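PDB 3X17: endoglucanase from Uncultured bacterium, which probably hydrolyses internal beta-1,4-glucosidic bonds of cellulose, as a family 9 endoglucanase with an N-terminal Ig-like domain and an (alpha/alpha)6 barrel. Local coordinates for residues I270-T275 with A312-I317; K277-W282 with A302-A307. All coordinates share one frame; numbering follows the deposited sequence.

Contact 1: residues I270-T275 with A312-I317; sequences ITTQDT and AASGPI
The N-terminal end of helix 272-288 is held to the loop after helix 294-312 by a pair of hydrogen bonds between T272 and I317. T272 N donates to I317 O (3.0 Å, N-H...O angle 160°), giving the first residue of the helix an acceptor that the preceding turn cannot supply. In return I317 N donates to T272 OG1 at 2.9 Å, nearly straight at 167°. Threonine suits the place because its hydroxyl, set between the backbone N and the carbonyl carbon (chi1 49°), is turned to I317 N while its methyl, CG2, beside the backbone N, packs 3.8 Å from I317 CB. D336 OD2 is hydrogen-bonded to the same OG1. In this (alpha/alpha)6 barrel the pair ties the start of helix 272-288 to the loop that leaves the next helix in the chain. Beta-branched I317 in turn reaches back to I270, their CD1 atoms 3.8 Å apart, so apolar contact accompanies the two bonds. T271 CA makes a CA-H...O contact with I317 O (3.3 Å). One turn on, T275 OG1 and T275 N both bond to T271 O, from opposite faces of its carbonyl plane.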
loop_
_atom_site.group_PDB
_atom_site.type_symbol
_atom_site.label_atom_id
_atom_site.label_comp_id
_atom_site.label_asym_id
_atom_site.label_seq_id
_atom_site.Cartn_x
_atom_site.Cartn_y
_atom_site.Cartn_z
ATOM N N ILE A 270 -11.560 -14.899 17.271
ATOM C CA ILE A 270 -12.283 -14.196 16.225
ATOM C C ILE A 270 -12.563 -12.734 16.595
ATOM O O ILE A 270 -12.638 -12.366 17.774
ATOM C CB ILE A 270 -13.598 -14.875 15.857
ATOM C CG1 ILE A 270 -14.551 -14.902 17.055
ATOM C CG2 ILE A 270 -13.351 -16.293 15.321
ATOM C CD1 ILE A 270 -15.766 -13.963 16.946
ATOM N N THR A 271 -12.923 -11.974 15.561
ATOM C CA THR A 271 -13.272 -10.583 15.679
ATOM C C THR A 271 -14.330 -10.339 14.595
ATOM O O THR A 271 -14.297 -10.986 13.538
ATOM C CB THR A 271 -12.009 -9.790 15.371
ATOM O OG1 THR A 271 -11.419 -9.284 16.579
ATOM C CG2 THR A 271 -12.234 -8.759 14.364
ATOM N N THR A 272 -15.311 -9.483 14.881
ATOM C CA THR A 272 -16.316 -9.117 13.883
ATOM C C THR A 272 -15.771 -8.225 12.769
ATOM O O THR A 272 -16.174 -8.394 11.633
ATOM C CB THR A 272 -17.563 -8.459 14.517
ATOM O OG1 THR A 272 -17.144 -7.425 15.419
ATOM C CG2 THR A 272 -18.357 -9.499 15.294
ATOM N N GLN A 273 -14.859 -7.290 13.071
ATOM C CA GLN A 273 -14.198 -6.527 11.988
ATOM C C GLN A 273 -13.464 -7.416 10.983
ATOM O O GLN A 273 -13.534 -7.190 9.781
ATOM C CB GLN A 273 -13.288 -5.388 12.512
ATOM C CG GLN A 273 -12.121 -5.820 13.396
ATOM C CD GLN A 273 -10.802 -5.945 12.639
ATOM O OE1 GLN A 273 -10.762 -5.844 11.401
ATOM N NE2 GLN A 273 -9.717 -6.214 13.374
ATOM N N ASP A 274 -12.749 -8.420 11.481
ATOM C CA ASP A 274 -12.072 -9.359 10.607
ATOM C C ASP A 274 -13.095 -10.145 9.806
ATOM O O ASP A 274 -12.875 -10.433 8.623
ATOM C CB ASP A 274 -11.148 -10.312 11.386
ATOM C CG ASP A 274 -9.889 -9.620 11.910
ATOM O OD1 ASP A 274 -9.171 -8.996 11.095
ATOM O OD2 ASP A 274 -9.592 -9.742 13.133
ATOM N N THR A 275 -14.180 -10.551 10.461
ATOM C CA THR A 275 -15.192 -11.344 9.795
ATOM C C THR A 275 -15.799 -10.535 8.613
ATOM O O THR A 275 -15.923 -11.028 7.475
ATOM C CB THR A 275 -16.276 -11.780 10.821
ATOM O OG1 THR A 275 -15.671 -12.580 11.855
ATOM C CG2 THR A 275 -17.368 -12.572 10.154
ATOM N N ALA A 312 -24.831 -10.854 11.150
ATOM C CA ALA A 312 -26.208 -10.401 11.339
ATOM C C ALA A 312 -26.808 -10.946 12.650
ATOM O O ALA A 312 -27.759 -10.373 13.180
ATOM C CB ALA A 312 -27.079 -10.761 10.132
ATOM N N ALA A 313 -26.124 -11.922 13.256
ATOM C CA ALA A 313 -26.587 -12.553 14.492
ATOM C C ALA A 313 -25.734 -12.115 15.666
ATOM O O ALA A 313 -25.839 -12.657 16.758
ATOM C CB ALA A 313 -26.537 -14.093 14.376
ATOM N N SER A 314 -24.813 -11.203 15.431
ATOM C CA SER A 314 -23.794 -10.952 16.442
ATOM C C SER A 314 -23.562 -9.449 16.615
ATOM O O SER A 314 -23.588 -8.709 15.635
ATOM C CB SER A 314 -22.500 -11.661 16.040
ATOM O OG SER A 314 -21.455 -11.263 16.900
ATOM N N GLY A 315 -23.413 -8.995 17.860
ATOM C CA GLY A 315 -22.959 -7.631 18.166
ATOM C C GLY A 315 -21.448 -7.536 17.928
ATOM O O GLY A 315 -20.804 -8.509 17.526
ATOM N N PRO A 316 -20.876 -6.358 18.164
ATOM C CA PRO A 316 -19.447 -6.153 18.028
ATOM C C PRO A 316 -18.679 -7.165 18.871
ATOM O O PRO A 316 -18.988 -7.346 20.038
ATOM C CB PRO A 316 -19.263 -4.748 18.589
ATOM C CG PRO A 316 -20.564 -4.052 18.185
ATOM C CD PRO A 316 -21.599 -5.102 18.437
ATOM N N ILE A 317 -17.690 -7.824 18.278
ATOM C CA ILE A 317 -16.732 -8.586 19.051
ATOM C C ILE A 317 -15.343 -8.088 18.711
ATOM O O ILE A 317 -14.763 -8.454 17.686
ATOM C CB ILE A 317 -16.845 -10.108 18.748
ATOM C CG1 ILE A 317 -18.260 -10.589 19.072
ATOM C CG2 ILE A 317 -15.787 -10.911 19.556
ATOM C CD1 ILE A 317 -18.541 -12.035 18.689
#

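Contact 2: residues K277-W282 with A302-A307; sequences KAAAAW and AAAEQA
A303 O, 3.9 Å from W282 CZ3, is gripped by several N-H groups: A307 N donates to it at 3.0 Å in the normal helical bond, Q306 N adds a weak one, and Q237 NE2, from outside the helix pair, bonds to it as well. The helix surface that presents it is lined with alanines. Helices 272-288 and 294-312, consecutive helices of the catalytic domain, whose fold is an (alpha/alpha)6 barrel, run roughly antiparallel here, with 150° between their directions and segment axes only 8.1 Å apart. Such an approach needs small residues, and A279 and A304 provide them, their CA atoms 4.1 Å from each other. The methyl of A304 presses on the opposite backbone, its CB 3.4 Å from A279 O. One turn further, A279 CB meets A307 CB at 4.0 Å. W282 is the one large side chain in the interface. Its CG is anti to the carbonyl carbon (chi1 -75°), and the ring lies between the backbone of A278 on one face and A303 on the other. A303 CB stands over the six-membered ring, 3.8 Å from the centroid and 15° off the normal, a CH-pi contact. A307 CB comes to the ring edge, near its plane, while W282 CB packs on A304 CB. F234 of helix 221-235 stacks with the indole too, carrying the contact to a third helix. An alanine in place of W282 would probably cost the A303 methyl the indole face it packs on and leave a gap between A303, A307 and F234. No hydrogen bond crosses between the two segments, so cohesion here rests on dispersion and CH-pi contact, which depend on close fit, while the backbone polar groups bond largely within their own helices.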
loop_
_atom_site.group_PDB
_atom_site.type_symbol
_atom_site.label_atom_id
_atom_site.label_comp_id
_atom_site.label_asym_id
_atom_site.label_seq_id
_atom_site.Cartn_x
_atom_site.Cartn_y
_atom_site.Cartn_z
ATOM N N LYS A 277 -14.402 -7.666 7.119
ATOM C CA LYS A 277 -13.346 -7.463 6.121
ATOM C C LYS A 277 -13.184 -8.671 5.196
ATOM O O LYS A 277 -13.118 -8.522 3.981
ATOM C CB LYS A 277 -11.998 -7.157 6.756
ATOM C CG LYS A 277 -11.820 -5.727 7.254
ATOM C CD LYS A 277 -10.534 -5.643 8.076
ATOM C CE LYS A 277 -10.113 -4.211 8.381
ATOM N NZ LYS A 277 -10.785 -3.747 9.641
ATOM N N ALA A 278 -13.229 -9.880 5.753
ATOM C CA ALA A 278 -13.016 -11.044 4.913
ATOM C C ALA A 278 -14.238 -11.236 4.030
ATOM O O ALA A 278 -14.112 -11.555 2.860
ATOM C CB ALA A 278 -12.761 -12.281 5.771
ATOM N N ALA A 279 -15.423 -11.007 4.587
ATOM C CA ALA A 279 -16.639 -11.001 3.779
ATOM C C ALA A 279 -16.498 -10.074 2.591
ATOM O O ALA A 279 -16.825 -10.447 1.480
ATOM C CB ALA A 279 -17.910 -10.622 4.624
ATOM N N ALA A 280 -16.034 -8.856 2.831
ATOM C CA ALA A 280 -15.962 -7.856 1.766
ATOM C C ALA A 280 -14.978 -8.317 0.678
ATOM O O ALA A 280 -15.294 -8.318 -0.517
ATOM C CB ALA A 280 -15.564 -6.472 2.337
ATOM N N ALA A 281 -13.818 -8.787 1.095
ATOM C CA ALA A 281 -12.783 -9.145 0.125
ATOM C C ALA A 281 -13.214 -10.337 -0.699
ATOM O O ALA A 281 -13.065 -10.331 -1.926
ATOM C CB ALA A 281 -11.458 -9.413 0.816
ATOM N N TRP A 282 -13.800 -11.329 -0.034
ATOM C CA TRP A 282 -14.338 -12.504 -0.712
ATOM C C TRP A 282 -15.458 -12.132 -1.698
ATOM O O TRP A 282 -15.587 -12.761 -2.744
ATOM C CB TRP A 282 -14.929 -13.494 0.284
ATOM C CG TRP A 282 -13.930 -14.272 1.055
ATOM C CD1 TRP A 282 -12.701 -14.712 0.623
ATOM C CD2 TRP A 282 -14.071 -14.730 2.406
ATOM N NE1 TRP A 282 -12.052 -15.366 1.645
ATOM C CE2 TRP A 282 -12.891 -15.443 2.730
ATOM C CE3 TRP A 282 -15.057 -14.569 3.387
ATOM C CZ2 TRP A 282 -12.683 -16.010 3.989
ATOM C CZ3 TRP A 282 -14.837 -15.124 4.656
ATOM C CH2 TRP A 282 -13.682 -15.851 4.933
ATOM N N ALA A 302 -19.685 -18.096 -1.195
ATOM C CA ALA A 302 -20.305 -18.866 -0.101
ATOM C C ALA A 302 -19.724 -18.449 1.235
ATOM O O ALA A 302 -20.457 -18.238 2.211
ATOM C CB ALA A 302 -20.142 -20.385 -0.320
ATOM N N ALA A 303 -18.403 -18.298 1.265
ATOM C CA ALA A 303 -17.714 -17.883 2.465
ATOM C C ALA A 303 -18.205 -16.507 2.921
ATOM O O ALA A 303 -18.467 -16.293 4.109
ATOM C CB ALA A 303 -16.220 -17.849 2.211
ATOM N N ALA A 304 -18.286 -15.562 1.987
ATOM C CA ALA A 304 -18.731 -14.196 2.326
ATOM C C ALA A 304 -20.137 -14.231 2.919
ATOM O O ALA A 304 -20.441 -13.512 3.879
ATOM C CB ALA A 304 -18.691 -13.244 1.088
ATOM N N GLU A 305 -20.987 -15.070 2.343
ATOM C CA GLU A 305 -22.387 -15.182 2.765
ATOM C C GLU A 305 -22.522 -15.770 4.167
ATOM O O GLU A 305 -23.405 -15.371 4.930
ATOM C CB GLU A 305 -23.198 -16.015 1.755
ATOM C CG GLU A 305 -23.434 -15.294 0.430
ATOM C CD GLU A 305 -24.083 -16.177 -0.654
ATOM O OE1 GLU A 305 -23.829 -17.400 -0.684
ATOM O OE2 GLU A 305 -24.779 -15.625 -1.531
ATOM N N GLN A 306 -21.635 -16.699 4.511
ATOM C CA GLN A 306 -21.692 -17.375 5.806
ATOM C C GLN A 306 -21.175 -16.419 6.889
ATOM O O GLN A 306 -21.767 -16.287 7.948
ATOM C CB GLN A 306 -20.849 -18.665 5.736
ATOM C CG GLN A 306 -20.802 -19.512 7.009
ATOM C CD GLN A 306 -22.189 -19.880 7.517
ATOM O OE1 GLN A 306 -23.033 -20.369 6.758
ATOM N NE2 GLN A 306 -22.459 -19.574 8.789
ATOM N N ALA A 307 -20.091 -15.719 6.585
ATOM C CA ALA A 307 -19.606 -14.631 7.407
ATOM C C ALA A 307 -20.659 -13.553 7.685
ATOM O O ALA A 307 -20.767 -13.054 8.797
ATOM C CB ALA A 307 -18.382 -14.009 6.767
#

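Overall arrangement
Contacts 1 and 2 share helix 272-288 and lie with their centres about 12 Å apart: contact 1 joins its beginning to the loop after helix 294-312, and contact 2 packs the bodies of the two helices. They meet where T275 CG2 packs 3.7 Å from A307 O. Contact 1 lies nearer the calcium site formed by D333, D335, D338, D339 and V377: the calcium is about 9 Å from the side chain of T271 and about 13 Å from that of A279. Two polar links lead there: T272 bonds to D336 in the metal-binding stretch, and K277 forms a salt bridge with the ligand D339.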